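PDB 4F1V: putative alkaline phosphatase from Pseudomonas fluorescens, which binds phosphate with high affinity in the periplasm and probably serves as the solute-binding component of the PstSACB ABC transporter for phosphate import. Local coordinates for residues L10-Y15 and G190-M195; E150-F155 and I205-P210. All blocks are in the same frame, centred on the assembly; numbering follows the deposited sequence. Where two conformers were deposited one is given.

Contact 1: residues L10-Y15 and G190-M195; sequences LPQALY and GSQGVM. With PI (hydrogenphosphate ion), chain B.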
loop_
_atom_site.group_PDB
_atom_site.type_symbol
_atom_site.label_atom_id
_atom_site.label_comp_id
_atom_site.label_asym_id
_atom_site.label_seq_id
_atom_site.Cartn_x
_atom_site.Cartn_y
_atom_site.Cartn_z
ATOM N N LEU A 10 -4.667 -1.685 4.028
ATOM C CA LEU A 10 -4.765 -2.358 2.726
ATOM C C LEU A 10 -4.383 -3.842 2.846
ATOM O O LEU A 10 -5.113 -4.688 2.274
ATOM C CB LEU A 10 -4.005 -1.560 1.669
ATOM C CG LEU A 10 -3.750 -2.220 0.302
ATOM C CD1 LEU A 10 -3.681 -1.199 -0.795
ATOM C CD2 LEU A 10 -2.463 -3.078 0.318
ATOM N N PRO A 11 -3.291 -4.191 3.527
ATOM C CA PRO A 11 -2.834 -5.597 3.645
ATOM C C PRO A 11 -3.114 -6.225 5.016
ATOM O O PRO A 11 -2.533 -7.233 5.366
ATOM C CB PRO A 11 -1.326 -5.507 3.442
ATOM C CG PRO A 11 -0.997 -4.239 4.196
ATOM C CD PRO A 11 -2.207 -3.309 4.023
ATOM N N GLN A 12 -4.004 -5.620 5.812
ATOM C CA GLN A 12 -4.115 -6.136 7.195
ATOM C C GLN A 12 -4.603 -7.588 7.226
ATOM O O GLN A 12 -4.172 -8.315 8.120
ATOM C CB GLN A 12 -5.024 -5.264 8.085
ATOM C CG GLN A 12 -6.506 -5.397 7.679
ATOM C CD GLN A 12 -7.408 -4.487 8.431
ATOM O OE1 GLN A 12 -7.030 -3.353 8.784
ATOM N NE2 GLN A 12 -8.596 -4.962 8.745
ATOM N N ALA A 13 -5.431 -8.032 6.261
ATOM C CA ALA A 13 -5.881 -9.428 6.303
ATOM C C ALA A 13 -4.748 -10.387 5.994
ATOM O O ALA A 13 -4.765 -11.546 6.490
ATOM C CB ALA A 13 -7.065 -9.641 5.339
ATOM N N LEU A 14 -3.746 -9.978 5.231
ATOM C CA LEU A 14 -2.566 -10.795 5.041
ATOM C C LEU A 14 -1.833 -10.978 6.384
ATOM O O LEU A 14 -1.549 -12.113 6.798
ATOM C CB LEU A 14 -1.651 -10.157 3.980
ATOM C CG LEU A 14 -0.265 -10.749 3.901
ATOM C CD1 LEU A 14 -0.315 -12.211 3.531
ATOM C CD2 LEU A 14 0.599 -9.967 2.916
ATOM N N TYR A 15 -1.536 -9.875 7.078
ATOM C CA TYR A 15 -0.751 -10.007 8.311
ATOM C C TYR A 15 -1.556 -10.646 9.421
ATOM O O TYR A 15 -0.935 -11.210 10.361
ATOM C CB TYR A 15 -0.227 -8.609 8.765
ATOM C CG TYR A 15 0.636 -7.969 7.702
ATOM C CD1 TYR A 15 1.625 -8.680 6.985
ATOM C CD2 TYR A 15 0.490 -6.633 7.416
ATOM C CE1 TYR A 15 2.353 -8.082 6.001
ATOM C CE2 TYR A 15 1.244 -5.998 6.437
ATOM C CZ TYR A 15 2.149 -6.720 5.707
ATOM O OH TYR A 15 2.873 -6.174 4.678
ATOM N N GLY A 190 -10.544 4.042 7.214
ATOM C CA GLY A 190 -10.112 2.704 7.013
ATOM C C GLY A 190 -10.648 2.118 5.718
ATOM O O GLY A 190 -11.655 2.505 5.161
ATOM N N SER A 191 -9.982 1.048 5.241
ATOM C CA SER A 191 -10.506 0.309 4.066
ATOM C C SER A 191 -11.938 -0.187 4.310
ATOM O O SER A 191 -12.816 -0.028 3.469
ATOM C CB SER A 191 -9.605 -0.894 3.734
ATOM O OG SER A 191 -8.317 -0.522 3.271
ATOM N N GLN A 192 -12.131 -0.834 5.466
ATOM C CA GLN A 192 -13.442 -1.365 5.747
ATOM C C GLN A 192 -14.474 -0.275 5.913
ATOM O O GLN A 192 -15.634 -0.415 5.480
ATOM C CB GLN A 192 -13.321 -2.302 6.995
ATOM C CG GLN A 192 -12.388 -3.508 6.761
ATOM C CD GLN A 192 -11.938 -4.180 8.042
ATOM O OE1 GLN A 192 -11.114 -3.633 8.838
ATOM N NE2 GLN A 192 -12.523 -5.378 8.344
ATOM N N GLY A 193 -14.113 0.807 6.578
ATOM C CA GLY A 193 -15.067 1.929 6.763
ATOM C C GLY A 193 -15.508 2.482 5.396
ATOM O O GLY A 193 -16.706 2.827 5.217
ATOM N N VAL A 194 -14.600 2.575 4.443
ATOM C CA VAL A 194 -14.976 3.012 3.071
ATOM C C VAL A 194 -15.926 1.971 2.444
ATOM O O VAL A 194 -16.922 2.381 1.815
ATOM C CB VAL A 194 -13.731 3.279 2.222
ATOM C CG1 VAL A 194 -14.106 3.239 0.739
ATOM C CG2 VAL A 194 -13.100 4.625 2.592
ATOM N N MET A 195 -15.614 0.678 2.530
ATOM C CA MET A 195 -16.538 -0.305 1.928
ATOM C C MET A 195 -17.918 -0.248 2.552
ATOM O O MET A 195 -18.938 -0.435 1.852
ATOM C CB MET A 195 -15.943 -1.682 1.958
ATOM C CG MET A 195 -14.756 -1.880 1.058
ATOM S SD MET A 195 -15.029 -1.504 -0.710
ATOM C CE MET A 195 -16.166 -2.786 -1.182
HETATM P P PI B . -3.998 2.272 4.257
HETATM O O1 PI B . -2.894 3.226 4.713
HETATM O O2 PI B . -4.939 1.919 5.410
HETATM O O3 PI B . -4.764 2.872 3.071
HETATM O O4 PI B . -3.334 0.943 3.799
#
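Gln12 and Gln192 meet through their amides: NE2 of Gln12 donates to OE1 of Gln192 over 2.8 Å. The bond is strongly bent, 131° at the hydrogen, and NE2 stands well above the carbonyl plane, and the two amides are turned almost perpendicular to each other. Both side chains were modelled in two positions, so the bridge belongs to one pairing of conformers and is doubtful in the others. CG of Gln12 is wedged between the backbone N and the carbonyl carbon (chi1 71°), and from there the extended chain carries the amide across to helix 190-198. Deeper in the cleft, OG of Ser191 comes no nearer to Leu10 N than 3.9 Å, a packing distance. That backbone N serves the hydrogenphosphate instead, donating to its O4 over 3.0 Å in a nearly straight bond (165°). Ser191 OG pairs with Thr9 OG1, which also binds the ion, so Ser191 is a second-shell residue positioning a first-shell one. In this closed Venus flytrap, Leu10 N holds the anion from one lobe while the Thr9-Ser191 bond joins that lobe to the other; the glutamine bridge is a doubtful addition.

Contact 2: residues E150-F155 and I205-P210; sequences ELFTRF and ITYMSP
Helix 147-159, whose first turn helps to cradle the hydrogenphosphate, packs against the loop that follows strand 204-205 by laying the ring of Phe152 on Tyr207. The rings are nearly parallel, 12° apart, but slid so far that they barely overlap, with centroids separated by 4.6 Å. What sits over the middle of the Phe152 ring is CB of Tyr207, 3.6 Å from the ring centroid, a CH-pi contact. In return, CD2 of Phe152 lies over the Tyr207 face, offset toward the rim, 3.4 Å from CG of Tyr207. CG of Phe152 is anti to the backbone N (chi1 -176°), which carries the ring out toward the loop, where CB of Tyr207 already points toward the helix. The helix thereby packs on the segment leaving strand 204-205, an inner strand of the four-stranded sheet in one lobe of this Venus-flytrap fold. Here it builds a second shell: the Tyr207 side chain is about 7 Å from the phosphate at the nearest atoms, and its OH is hydrogen-bonded to Thr149 OG1 and to the backbone N of Arg142, whose NH2 binds the ion. Phe118 of helix 111-119 adds an edge-to-face partner for Phe152. An alanine in place of Phe152 would probably open a gap against the face of Tyr207 and leave that ring freer to shift away from Thr149 and Arg142. On the helix, the Glu150 carboxylate is gripped by Ser64 OG and Lys65 N, which may favour its charged form; in one of two conformers of Arg154, NH2 also bridges to Glu150 OE2 at 3.0 Å, approaching from above the carboxylate plane.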
loop_
_atom_site.group_PDB
_atom_site.type_symbol
_atom_site.label_atom_id
_atom_site.label_comp_id
_atom_site.label_asym_id
_atom_site.label_seq_id
_atom_site.Cartn_x
_atom_site.Cartn_y
_atom_site.Cartn_z
ATOM N N GLU A 150 -2.115 7.262 -1.271
ATOM C CA GLU A 150 -0.842 7.585 -1.920
ATOM C C GLU A 150 -0.688 6.763 -3.222
ATOM O O GLU A 150 -0.324 7.313 -4.274
ATOM C CB GLU A 150 0.320 7.362 -0.948
ATOM C CG GLU A 150 1.660 7.840 -1.554
ATOM C CD GLU A 150 2.784 7.801 -0.520
ATOM O OE1 GLU A 150 2.700 8.550 0.481
ATOM O OE2 GLU A 150 3.766 7.006 -0.720
ATOM N N LEU A 151 -0.942 5.452 -3.165
ATOM C CA LEU A 151 -0.785 4.627 -4.362
ATOM C C LEU A 151 -1.704 5.108 -5.502
ATOM O O LEU A 151 -1.331 5.101 -6.680
ATOM C CB LEU A 151 -1.082 3.149 -4.048
ATOM C CG LEU A 151 -0.065 2.447 -3.151
ATOM C CD1 LEU A 151 -0.532 1.035 -2.884
ATOM C CD2 LEU A 151 1.327 2.482 -3.761
ATOM N N PHE A 152 -2.929 5.458 -5.152
ATOM C CA PHE A 152 -3.937 5.893 -6.152
ATOM C C PHE A 152 -3.607 7.276 -6.745
ATOM O O PHE A 152 -3.705 7.468 -7.950
ATOM C CB PHE A 152 -5.316 5.865 -5.492
ATOM C CG PHE A 152 -6.466 6.198 -6.440
ATOM C CD1 PHE A 152 -6.670 5.519 -7.620
ATOM C CD2 PHE A 152 -7.361 7.196 -6.102
ATOM C CE1 PHE A 152 -7.721 5.773 -8.467
ATOM C CE2 PHE A 152 -8.444 7.482 -6.943
ATOM C CZ PHE A 152 -8.636 6.788 -8.093
ATOM N N THR A 153 -3.252 8.205 -5.871
ATOM C CA THR A 153 -2.930 9.553 -6.356
ATOM C C THR A 153 -1.635 9.582 -7.133
ATOM O O THR A 153 -1.482 10.439 -8.012
ATOM C CB THR A 153 -2.961 10.603 -5.238
ATOM O OG1 THR A 153 -1.929 10.339 -4.247
ATOM C CG2 THR A 153 -4.316 10.736 -4.615
ATOM N N ARG A 154 -0.700 8.645 -6.927
ATOM C CA ARG A 154 0.435 8.522 -7.866
ATOM C C ARG A 154 -0.067 8.308 -9.279
ATOM O O ARG A 154 0.468 8.865 -10.262
ATOM C CB ARG A 154 1.388 7.401 -7.431
ATOM C CG ARG A 154 2.216 7.787 -6.184
ATOM C CD ARG A 154 3.260 6.695 -5.856
ATOM N NE ARG A 154 3.950 6.897 -4.620
ATOM C CZ ARG A 154 4.807 7.889 -4.347
ATOM N NH1 ARG A 154 5.232 8.676 -5.308
ATOM N NH2 ARG A 154 5.296 7.977 -3.095
ATOM N N PHE A 155 -1.082 7.431 -9.436
ATOM C CA PHE A 155 -1.598 7.087 -10.775
ATOM C C PHE A 155 -2.304 8.316 -11.376
ATOM O O PHE A 155 -2.079 8.714 -12.528
ATOM C CB PHE A 155 -2.533 5.880 -10.692
ATOM C CG PHE A 155 -3.049 5.473 -12.043
ATOM C CD1 PHE A 155 -2.233 4.730 -12.886
ATOM C CD2 PHE A 155 -4.310 5.781 -12.517
ATOM C CE1 PHE A 155 -2.655 4.311 -14.137
ATOM C CE2 PHE A 155 -4.755 5.387 -13.779
ATOM C CZ PHE A 155 -3.923 4.650 -14.576
ATOM N N ILE A 205 -18.791 5.140 -5.638
ATOM C CA ILE A 205 -17.588 4.575 -6.249
ATOM C C ILE A 205 -16.375 4.985 -5.378
ATOM O O ILE A 205 -16.387 6.042 -4.764
ATOM C CB ILE A 205 -17.413 5.089 -7.731
ATOM C CG1 ILE A 205 -16.300 4.334 -8.455
ATOM C CG2 ILE A 205 -17.254 6.597 -7.798
ATOM C CD1 ILE A 205 -16.461 4.459 -9.971
ATOM N N THR A 206 -15.336 4.165 -5.370
ATOM C CA THR A 206 -14.121 4.485 -4.587
ATOM C C THR A 206 -12.910 3.767 -5.207
ATOM O O THR A 206 -13.025 3.096 -6.229
ATOM C CB THR A 206 -14.333 4.109 -3.100
ATOM O OG1 THR A 206 -13.314 4.707 -2.294
ATOM C CG2 THR A 206 -14.314 2.634 -2.870
ATOM N N TYR A 207 -11.775 3.952 -4.509
ATOM C CA TYR A 207 -10.522 3.267 -4.781
ATOM C C TYR A 207 -10.187 2.427 -3.551
ATOM O O TYR A 207 -10.512 2.804 -2.418
ATOM C CB TYR A 207 -9.388 4.288 -5.099
ATOM C CG TYR A 207 -9.176 5.298 -3.994
ATOM C CD1 TYR A 207 -8.231 5.082 -3.000
ATOM C CD2 TYR A 207 -9.979 6.432 -3.908
ATOM C CE1 TYR A 207 -8.066 5.981 -1.943
ATOM C CE2 TYR A 207 -9.798 7.334 -2.859
ATOM C CZ TYR A 207 -8.860 7.129 -1.890
ATOM O OH TYR A 207 -8.741 8.007 -0.837
ATOM N N MET A 208 -9.547 1.250 -3.757
ATOM C CA MET A 208 -9.551 0.273 -2.648
ATOM C C MET A 208 -8.509 -0.821 -2.809
ATOM O O MET A 208 -8.231 -1.311 -3.922
ATOM C CB MET A 208 -10.951 -0.392 -2.617
ATOM C CG MET A 208 -11.247 -1.338 -1.478
ATOM S SD MET A 208 -10.980 -0.665 0.187
ATOM C CE MET A 208 -12.048 0.748 0.118
ATOM N N SER A 209 -8.008 -1.267 -1.661
ATOM C CA SER A 209 -7.291 -2.531 -1.562
ATOM C C SER A 209 -7.993 -3.638 -2.365
ATOM O O SER A 209 -9.216 -3.798 -2.208
ATOM C CB SER A 209 -7.264 -2.989 -0.082
ATOM O OG SER A 209 -6.798 -4.276 0.033
ATOM N N PRO A 210 -7.268 -4.449 -3.131
ATOM C CA PRO A 210 -7.945 -5.512 -3.873
ATOM C C PRO A 210 -8.482 -6.591 -2.967
ATOM O O PRO A 210 -9.385 -7.338 -3.373
ATOM C CB PRO A 210 -6.861 -6.000 -4.836
ATOM C CG PRO A 210 -5.573 -5.709 -4.082
ATOM C CD PRO A 210 -5.822 -4.392 -3.401
#

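The centres of the two contacts lie 13 Å apart, and their segments alternate along the chain in the order 10-15, 150-155, 190-195, 205-210. Contact 1 spans the cleft, since 10-15 follows strand 5-7 of the five-stranded sheet while 190-195 follows strand 186-188 of the four-stranded one. Contact 2 packs inside the lobe of that second sheet. They touch where Leu10 O meets Ser209 OG at 2.8 Å, probably a hydrogen bond, and where Val194 of helix 190-198 packs on Thr206 and Met208. Segment 205-210 thus ties the interior of one lobe to its seam with the other, close to the bound phosphate.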